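Local coordinates for protein carbohydrate esterase family 2 (CE2) (Chaetomium olivicolor, PDB 4XVH) that probably removes acetyl groups from xylan as a family 2 carbohydrate esterase, joining a jelly-roll beta-sandwich domain to an SGNH/GDSL hydrolase domain, at residues Glu84-Ser89 and Val159-Lys164; Arg80-Pro85 and Leu137-Lys142; Glu14-Gly19 and Tyr188-Ala193. All blocks are in the same frame, centred on the assembly; numbering follows the deposited sequence.

Interaction 1: Glu84-Ser89 and Val159-Lys164. With PEU (2,5,8,11,14,17,20,23,26,29,32,35,38,41,44,47,50,53,56,59,62,65,68,71,74,77,80-heptacosaoxadooctacontan-82-ol), chain C.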
# COMPACT_ATOMS: atom_id res chain seq x y z
N GLU A 84 5.54 -6.23 3.52
CA GLU A 84 6.00 -5.79 2.20
C GLU A 84 7.07 -6.71 1.59
O GLU A 84 7.68 -7.50 2.30
CB GLU A 84 6.53 -4.35 2.31
CG GLU A 84 7.86 -4.29 3.10
CD GLU A 84 8.41 -2.88 3.19
OE1 GLU A 84 8.79 -2.32 2.12
OE2 GLU A 84 8.43 -2.33 4.32
N PRO A 85 7.30 -6.58 0.28
CA PRO A 85 8.22 -7.51 -0.38
C PRO A 85 9.64 -7.49 0.19
O PRO A 85 10.30 -8.53 0.15
CB PRO A 85 8.24 -7.02 -1.84
CG PRO A 85 7.21 -5.97 -1.96
CD PRO A 85 6.51 -5.78 -0.67
N ALA A 86 10.07 -6.36 0.73
CA ALA A 86 11.44 -6.24 1.19
C ALA A 86 11.74 -7.26 2.29
O ALA A 86 12.88 -7.65 2.45
CB ALA A 86 11.74 -4.83 1.71
N TYR A 87 10.72 -7.66 3.05
CA TYR A 87 10.92 -8.59 4.16
C TYR A 87 10.69 -10.04 3.75
O TYR A 87 11.25 -10.96 4.34
CB TYR A 87 10.00 -8.24 5.34
CG TYR A 87 10.47 -7.03 6.13
CD1 TYR A 87 11.43 -7.15 7.14
CD2 TYR A 87 9.98 -5.75 5.85
CE1 TYR A 87 11.88 -6.04 7.84
CE2 TYR A 87 10.42 -4.63 6.56
CZ TYR A 87 11.37 -4.78 7.56
OH TYR A 87 11.80 -3.66 8.24
N GLY A 88 9.85 -10.25 2.73
CA GLY A 88 9.63 -11.58 2.17
C GLY A 88 8.34 -11.64 1.38
O GLY A 88 7.72 -10.61 1.15
N SER A 89 7.93 -12.83 0.97
CA SER A 89 6.63 -12.98 0.33
C SER A 89 6.03 -14.36 0.62
O SER A 89 6.71 -15.23 1.15
CB SER A 89 6.74 -12.74 -1.17
OG SER A 89 7.60 -13.69 -1.76
N VAL A 159 0.73 -0.49 -4.17
CA VAL A 159 2.03 -0.72 -4.77
C VAL A 159 3.00 0.18 -4.05
O VAL A 159 3.06 1.37 -4.33
CB VAL A 159 2.05 -0.42 -6.27
CG1 VAL A 159 3.44 -0.76 -6.83
CG2 VAL A 159 1.02 -1.28 -6.97
N ALA A 160 3.76 -0.39 -3.11
CA ALA A 160 4.58 0.43 -2.22
C ALA A 160 5.74 -0.36 -1.70
O ALA A 160 5.64 -1.58 -1.57
CB ALA A 160 3.75 0.96 -1.08
N TRP A 161 6.84 0.32 -1.38
CA TRP A 161 8.06 -0.37 -0.99
C TRP A 161 8.83 0.61 -0.08
O TRP A 161 9.04 1.75 -0.46
CB TRP A 161 8.88 -0.75 -2.25
CG TRP A 161 10.11 -1.58 -2.03
CD1 TRP A 161 11.10 -1.37 -1.11
CD2 TRP A 161 10.48 -2.75 -2.78
NE1 TRP A 161 12.07 -2.37 -1.23
CE2 TRP A 161 11.71 -3.22 -2.25
CE3 TRP A 161 9.90 -3.45 -3.84
CZ2 TRP A 161 12.36 -4.35 -2.75
CZ3 TRP A 161 10.55 -4.58 -4.34
CH2 TRP A 161 11.76 -5.01 -3.80
N SER A 162 9.22 0.17 1.11
CA SER A 162 9.87 1.08 2.05
C SER A 162 11.20 1.60 1.49
O SER A 162 11.97 0.83 0.91
CB SER A 162 10.09 0.40 3.40
OG SER A 162 8.82 0.23 4.01
N GLY A 163 11.43 2.89 1.67
CA GLY A 163 12.69 3.52 1.33
C GLY A 163 12.71 4.05 -0.09
O GLY A 163 13.66 4.72 -0.48
N LYS A 164 11.64 3.77 -0.85
CA LYS A 164 11.64 4.12 -2.26
C LYS A 164 11.17 5.53 -2.50
O LYS A 164 10.34 6.08 -1.77
CB LYS A 164 10.77 3.15 -3.05
CG LYS A 164 11.29 1.71 -3.02
CD LYS A 164 12.69 1.62 -3.67
CE LYS A 164 13.07 0.15 -3.89
NZ LYS A 164 14.41 0.02 -4.56
CAA PEU C . 14.43 -11.52 1.77
OAB PEU C . 15.25 -10.60 2.51
CAC PEU C . 16.56 -10.35 1.85
CAD PEU C . 17.61 -9.38 2.51
OAE PEU C . 18.06 -9.81 3.82
CAF PEU C . 17.00 -9.83 4.83
CAG PEU C . 16.43 -8.53 5.42
OAH PEU C . 15.90 -7.54 4.52
CAI PEU C . 15.24 -6.47 5.26
CAJ PEU C . 14.91 -5.26 4.38
OAK PEU C . 14.21 -4.24 5.15
CAL PEU C . 14.31 -2.98 4.46
CAM PEU C . 13.62 -1.83 5.18
OAN PEU C . 14.07 -0.67 4.45
CAO PEU C . 13.64 0.59 5.01
CAP PEU C . 14.70 1.47 4.37
OAQ PEU C . 14.87 2.90 4.52
CAR PEU C . 14.99 3.46 5.87
CAS PEU C . 13.74 3.65 6.76
OAT PEU C . 12.75 4.62 6.23
CAU PEU C . 12.13 4.27 4.95
CAV PEU C . 11.15 5.36 4.48
OAW PEU C . 10.44 5.11 3.24

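Interaction 2: Arg80-Pro85 and Leu137-Lys142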
# COMPACT_ATOMS: atom_id res chain seq x y z
N ARG A 80 -5.38 -10.84 4.09
CA ARG A 80 -4.61 -9.75 3.51
C ARG A 80 -3.21 -9.60 4.11
O ARG A 80 -3.05 -9.68 5.33
CB ARG A 80 -5.36 -8.46 3.68
CG ARG A 80 -6.41 -8.28 2.58
CD ARG A 80 -7.00 -6.97 2.75
NE ARG A 80 -8.14 -6.66 1.88
CZ ARG A 80 -8.05 -6.26 0.61
NH1 ARG A 80 -6.88 -6.22 -0.01
NH2 ARG A 80 -9.15 -5.92 -0.05
N ARG A 81 -2.22 -9.43 3.26
CA ARG A 81 -0.86 -9.21 3.68
C ARG A 81 -0.74 -7.89 4.41
O ARG A 81 -1.11 -6.89 3.92
CB ARG A 81 0.06 -9.12 2.48
CG ARG A 81 1.06 -10.21 2.32
CD ARG A 81 1.70 -10.12 0.96
NE ARG A 81 3.00 -9.51 0.85
CZ ARG A 81 4.09 -9.91 1.46
NH1 ARG A 81 4.03 -10.84 2.36
NH2 ARG A 81 5.22 -9.33 1.23
N ARG A 82 -0.11 -7.92 5.55
CA ARG A 82 0.17 -6.70 6.32
C ARG A 82 1.49 -6.05 5.87
O ARG A 82 1.69 -4.84 6.05
CB ARG A 82 0.29 -7.04 7.82
CG ARG A 82 -0.99 -7.54 8.47
CD ARG A 82 -0.69 -8.34 9.71
NE ARG A 82 0.03 -7.59 10.74
CZ ARG A 82 -0.55 -6.79 11.65
NH1 ARG A 82 -1.87 -6.62 11.67
NH2 ARG A 82 0.19 -6.16 12.57
N SER A 83 2.41 -6.89 5.36
CA SER A 83 3.81 -6.52 5.21
C SER A 83 4.24 -6.41 3.75
O SER A 83 3.41 -6.51 2.84
CB SER A 83 4.71 -7.54 5.93
OG SER A 83 4.46 -8.86 5.46
N GLU A 84 5.54 -6.23 3.52
CA GLU A 84 6.00 -5.79 2.20
C GLU A 84 7.07 -6.71 1.59
O GLU A 84 7.68 -7.50 2.30
CB GLU A 84 6.53 -4.35 2.31
CG GLU A 84 7.86 -4.29 3.10
CD GLU A 84 8.41 -2.88 3.19
OE1 GLU A 84 8.79 -2.32 2.12
OE2 GLU A 84 8.43 -2.33 4.32
N PRO A 85 7.30 -6.58 0.28
CA PRO A 85 8.22 -7.51 -0.38
C PRO A 85 9.64 -7.49 0.19
O PRO A 85 10.30 -8.53 0.15
CB PRO A 85 8.24 -7.02 -1.84
CG PRO A 85 7.21 -5.97 -1.96
CD PRO A 85 6.51 -5.78 -0.67
N LEU A 137 5.13 -6.14 12.64
CA LEU A 137 4.68 -4.81 13.10
C LEU A 137 4.10 -3.95 11.97
O LEU A 137 3.42 -2.95 12.22
CB LEU A 137 5.82 -4.06 13.78
CG LEU A 137 6.20 -4.66 15.15
CD1 LEU A 137 7.33 -3.87 15.82
CD2 LEU A 137 4.99 -4.71 16.11
N GLU A 138 4.40 -4.32 10.73
CA GLU A 138 3.81 -3.63 9.60
C GLU A 138 2.31 -3.93 9.58
O GLU A 138 1.90 -5.03 9.94
CB GLU A 138 4.49 -4.05 8.29
CG GLU A 138 5.96 -3.69 8.32
CD GLU A 138 6.57 -3.70 6.94
OE1 GLU A 138 6.16 -4.59 6.16
OE2 GLU A 138 7.45 -2.83 6.66
N ASP A 139 1.50 -2.98 9.12
CA ASP A 139 0.06 -3.20 9.19
C ASP A 139 -0.64 -2.48 8.04
O ASP A 139 -1.33 -1.49 8.26
CB ASP A 139 -0.49 -2.73 10.55
CG ASP A 139 -1.87 -3.29 10.87
OD1 ASP A 139 -2.58 -3.72 9.93
OD2 ASP A 139 -2.27 -3.30 12.08
N ASN A 140 -0.45 -2.99 6.82
CA ASN A 140 -1.03 -2.32 5.66
C ASN A 140 -2.54 -2.12 5.81
O ASN A 140 -3.03 -1.10 5.36
CB ASN A 140 -0.72 -3.10 4.36
CG ASN A 140 -1.18 -2.34 3.10
OD1 ASN A 140 -2.11 -2.77 2.40
ND2 ASN A 140 -0.53 -1.18 2.83
N PRO A 141 -3.28 -3.09 6.41
CA PRO A 141 -4.74 -2.88 6.49
C PRO A 141 -5.16 -1.68 7.36
O PRO A 141 -6.36 -1.30 7.33
CB PRO A 141 -5.26 -4.19 7.11
CG PRO A 141 -4.26 -5.26 6.68
CD PRO A 141 -2.91 -4.51 6.68
N LYS A 142 -4.22 -1.11 8.12
CA LYS A 142 -4.56 0.05 8.94
C LYS A 142 -4.01 1.36 8.38
O LYS A 142 -4.06 2.39 9.05
CB LYS A 142 -4.04 -0.11 10.37
CG LYS A 142 -4.85 -1.17 11.17
CD LYS A 142 -4.59 -1.03 12.70
CE LYS A 142 -5.51 -1.94 13.50
NZ LYS A 142 -5.30 -1.77 15.00

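Interaction 3: Glu14-Gly19 and Tyr188-Ala193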
# COMPACT_ATOMS: atom_id res chain seq x y z
N GLU A 14 1.89 -15.33 -6.12
CA GLU A 14 2.70 -14.74 -5.06
C GLU A 14 2.02 -13.52 -4.46
O GLU A 14 1.69 -12.56 -5.16
CB GLU A 14 4.09 -14.34 -5.58
CG GLU A 14 5.01 -13.70 -4.52
CD GLU A 14 6.30 -13.17 -5.14
OE1 GLU A 14 6.34 -12.98 -6.38
OE2 GLU A 14 7.29 -12.98 -4.40
N LEU A 15 1.80 -13.58 -3.15
CA LEU A 15 1.39 -12.41 -2.41
C LEU A 15 2.63 -11.59 -2.12
O LEU A 15 3.38 -11.86 -1.17
CB LEU A 15 0.67 -12.80 -1.12
CG LEU A 15 -0.51 -13.74 -1.34
CD1 LEU A 15 -1.14 -13.97 0.04
CD2 LEU A 15 -1.55 -13.17 -2.34
N SER A 16 2.87 -10.62 -2.99
CA SER A 16 4.10 -9.84 -2.97
C SER A 16 3.84 -8.43 -2.44
O SER A 16 4.40 -8.03 -1.42
CB SER A 16 4.68 -9.77 -4.39
OG SER A 16 5.82 -8.94 -4.39
N TRP A 17 3.02 -7.64 -3.13
CA TRP A 17 2.72 -6.29 -2.64
C TRP A 17 1.94 -6.32 -1.30
O TRP A 17 1.25 -7.29 -0.98
CB TRP A 17 1.92 -5.53 -3.72
CG TRP A 17 2.69 -5.31 -4.99
CD1 TRP A 17 2.44 -5.89 -6.21
CD2 TRP A 17 3.87 -4.49 -5.16
NE1 TRP A 17 3.38 -5.46 -7.14
CE2 TRP A 17 4.26 -4.60 -6.52
CE3 TRP A 17 4.63 -3.68 -4.30
CZ2 TRP A 17 5.37 -3.91 -7.04
CZ3 TRP A 17 5.74 -3.00 -4.82
CH2 TRP A 17 6.09 -3.12 -6.18
N PRO A 18 2.08 -5.25 -0.50
CA PRO A 18 1.29 -5.13 0.73
C PRO A 18 -0.19 -5.17 0.40
O PRO A 18 -0.60 -4.66 -0.65
CB PRO A 18 1.66 -3.73 1.27
CG PRO A 18 3.00 -3.43 0.64
CD PRO A 18 2.89 -4.04 -0.74
N GLY A 19 -0.98 -5.76 1.29
CA GLY A 19 -2.43 -5.74 1.13
C GLY A 19 -2.95 -6.83 0.22
O GLY A 19 -4.16 -7.04 0.18
N TYR A 188 4.56 -7.03 -12.13
CA TYR A 188 3.39 -7.73 -11.60
C TYR A 188 3.58 -7.93 -10.11
O TYR A 188 3.01 -7.20 -9.30
CB TYR A 188 3.16 -9.11 -12.26
CG TYR A 188 1.67 -9.37 -12.46
CD1 TYR A 188 1.15 -9.80 -13.68
CD2 TYR A 188 0.76 -8.99 -11.46
CE1 TYR A 188 -0.22 -10.00 -13.86
CE2 TYR A 188 -0.60 -9.16 -11.63
CZ TYR A 188 -1.08 -9.67 -12.82
OH TYR A 188 -2.45 -9.80 -12.95
N GLY A 189 4.38 -8.93 -9.73
CA GLY A 189 4.83 -9.04 -8.35
C GLY A 189 6.04 -8.16 -8.21
O GLY A 189 6.70 -7.86 -9.21
N ALA A 190 6.36 -7.76 -6.97
CA ALA A 190 7.42 -6.79 -6.74
C ALA A 190 8.77 -7.18 -7.30
O ALA A 190 9.55 -6.29 -7.65
CB ALA A 190 7.58 -6.51 -5.26
N ASN A 191 9.09 -8.48 -7.36
CA ASN A 191 10.40 -8.87 -7.88
C ASN A 191 10.30 -9.48 -9.26
O ASN A 191 11.23 -10.09 -9.71
CB ASN A 191 11.08 -9.86 -6.95
CG ASN A 191 11.30 -9.31 -5.57
OD1 ASN A 191 10.91 -9.93 -4.58
ND2 ASN A 191 11.92 -8.16 -5.48
N ASP A 192 9.16 -9.32 -9.92
CA ASP A 192 9.02 -9.82 -11.29
C ASP A 192 9.71 -8.86 -12.28
O ASP A 192 10.16 -7.78 -11.90
CB ASP A 192 7.54 -10.03 -11.63
CG ASP A 192 6.91 -11.15 -10.78
OD1 ASP A 192 7.69 -11.97 -10.24
OD2 ASP A 192 5.67 -11.25 -10.67
N ALA A 193 9.83 -9.27 -13.53
CA ALA A 193 10.51 -8.47 -14.55
C ALA A 193 9.85 -7.10 -14.71
O ALA A 193 8.63 -6.96 -14.54
CB ALA A 193 10.51 -9.18 -15.87
O HOH W 1 4.78 -12.62 -8.55
O HOH W 2 7.73 -11.01 -7.50
O HOH W 3 9.85 -13.12 -5.18
O HOH W 4 7.91 -10.41 -3.32
O HOH W 5 7.92 -14.19 -8.41

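Interaction 1: Glu84-Ser89 and Val159-Lys164
Glu-84 and Trp-161 mark the closest approach of the backbones, their CA atoms 6.6 Å apart, where the turn leading into strand 88-97 faces the type II beta turn from Trp-161 to Lys-164. The Glu-84 carboxylate clasps a single residue with both oxygens: OE1 accepts the backbone N-H of Ser-162 at 2.7 Å (OE1 to N), nearly straight at 169°, while OE2 receives the Ser-162 hydroxyl at 2.6 Å (OE2 to OG). Each oxygen uses its syn lone pair, so the two bonds together fix the rotation of the carboxylate. A serine suits this place because its short hydroxyl, set beside its own backbone N (chi1 -70°), offers a second donor to the same acid. This clasp crosses from the beta-sandwich domain to the SGNH hydrolase domain, at the pocket occupied by the PEU chain. Gly-163 N bonds PEU OAW at 2.9 Å, and Asn-215 also bonds PEU, a pairing consistent with the glycine and asparagine that line the oxyanion hole in SGNH enzymes. Glycine suits position 163, where a CB would press on PEU CAP and on the carbonyl O of Ser-162. The Trp-161 indole lies between Pro-85, whose CB is 4.2 Å above one face, and Lys-164, whose CE is 3.7 Å above the opposite face; both sit toward the rim. Ala-86, small enough to pack closely, brings CB to 3.8 Å from Trp-161 NE1. Nearby, Tyr-87 offers a ring face to the ligand, with its CZ 3.8 Å from PEU OAK.

Interaction 2: Arg80-Pro85 and Leu137-Lys142
Glu-84 and Glu-138 meet through their carboxylates, with Glu-84 OE2 only 2.6 Å from Glu-138 OE2. The two side chains cross at about a right angle, yet their acid groups are nearly coplanar, 21° apart. Two oxygens this close imply that one acid probably holds a proton. Asn-133 also bonds Glu-138 OE2, while Glu-84 OE2 keeps its bond to Ser-162. Glu-138 OE1 lies against the backbone, 3.2 Å from Ser-83 CA; a small residue there lets the acid lie close against the chain.

The salt bridge belongs to Arg-82. Its chain bends at chi3 (60°), which puts NE near Glu-138 O; that oxygen lies over a face of the guanidinium, at an angle too poor for a hydrogen bond. The salt bridge to Asp-139 is long, 3.4 Å from NH1 to OD2, and the guanidinium and carboxylate planes are 42° apart. Asp-126 and Asp-45 also form salt bridges to this guanidinium, and the carbonyl of Ala-136 accepts from NH2, so this one group meets three acids and a carbonyl; the long, flat, multi-donor arginine suits that. Here the chain leaving strand 73-81 of the beta sandwich lies against the loop between helices 118-121 and 144-151 of the SGNH domain.

One backbone bond joins the two segments: Asn-140 N donates to Arg-82 O at 2.9 Å, and the CA atoms of Arg-82 and Asp-139 are 4.5 Å apart. Apolar packing comes from Pro-141, whose CD lies 3.8 Å from Arg-82 CA and 4.0 Å from Arg-82 CG, the ring crossing the arginine chain at about a right angle. Proline fits early in the short 3-10 segment 140-142, whose bond runs from Lys-142 N to Asp-139 O.

Interaction 3: Glu14-Gly19 and Tyr188-Ala193
Ser-16 and Trp-17 each make one direct hydrogen bond to the loop 188-193. Ser-16 OG, anti to its own backbone N (chi1 176°), accepts from Ala-190 N at 2.9 Å. The indole N-H of Trp-17 reaches the carbonyl of Tyr-188, with NE1 2.8 Å from O; this oxygen lies at the ring edge, 13° out of the indole plane, while the donor is tilted from the carbonyl plane.

Ala-190 supplies the apolar contact. Its CB sits 3.8 Å from the centroid of the six-membered ring of Trp-17, a CH-pi approach over the face only 10° off the ring normal. The methyl also crowds the serine, with CB 3.1 Å from Ser-16 OG, so a small residue suits the site.

The loop holds its shape through the type I beta turn from Gly-189 to Asp-192. Gly-189 N donates to Asp-192 OD2 at 2.8 Å, from above the carboxylate plane, and Asn-9 also bonds that oxygen. A CB on Gly-189 would clash there and press on Glu-14.

Water mediates between the acids. Glu-14 OE1 and Asp-192 OD1 are 4.2 Å apart, and water 1 donates to both side chains, to Asp-192 through OD2. Water 4 lies within hydrogen-bonding distance of Ser-16 OG (2.8 Å) and of Glu-14 OE2, which also bonds Ser-89; it has more acceptors in reach than protons. Such solvent probably eases the repulsion between the carboxylates.

Altogether, the chain around the edge strand 14-15 of a jelly-roll sheet docks on the loop between helix 181-184 and strand 207-211, a domain interface of the two-domain CE2 fold.

All three contacts join the beta-sandwich domain to the SGNH hydrolase domain and, since they touch one another, belong to one interface. The centres of interactions 1 and 2 are about 10 Å apart. Those of interactions 1 and 3 are about 9 Å apart. Those of interactions 2 and 3 are about 13 Å apart. Interactions 1 and 2 share Glu-84 and Pro-85, between strands 73-81 and 88-97, and both are nested within the loop closed by interaction 3. Strands 14-15 and 88-97, which carry interactions 3 and 1, are neighbours in one antiparallel sheet. Pro-85 also packs on Ala-190. The ligand pocket is built from both domains, so its shape probably depends on how they dock.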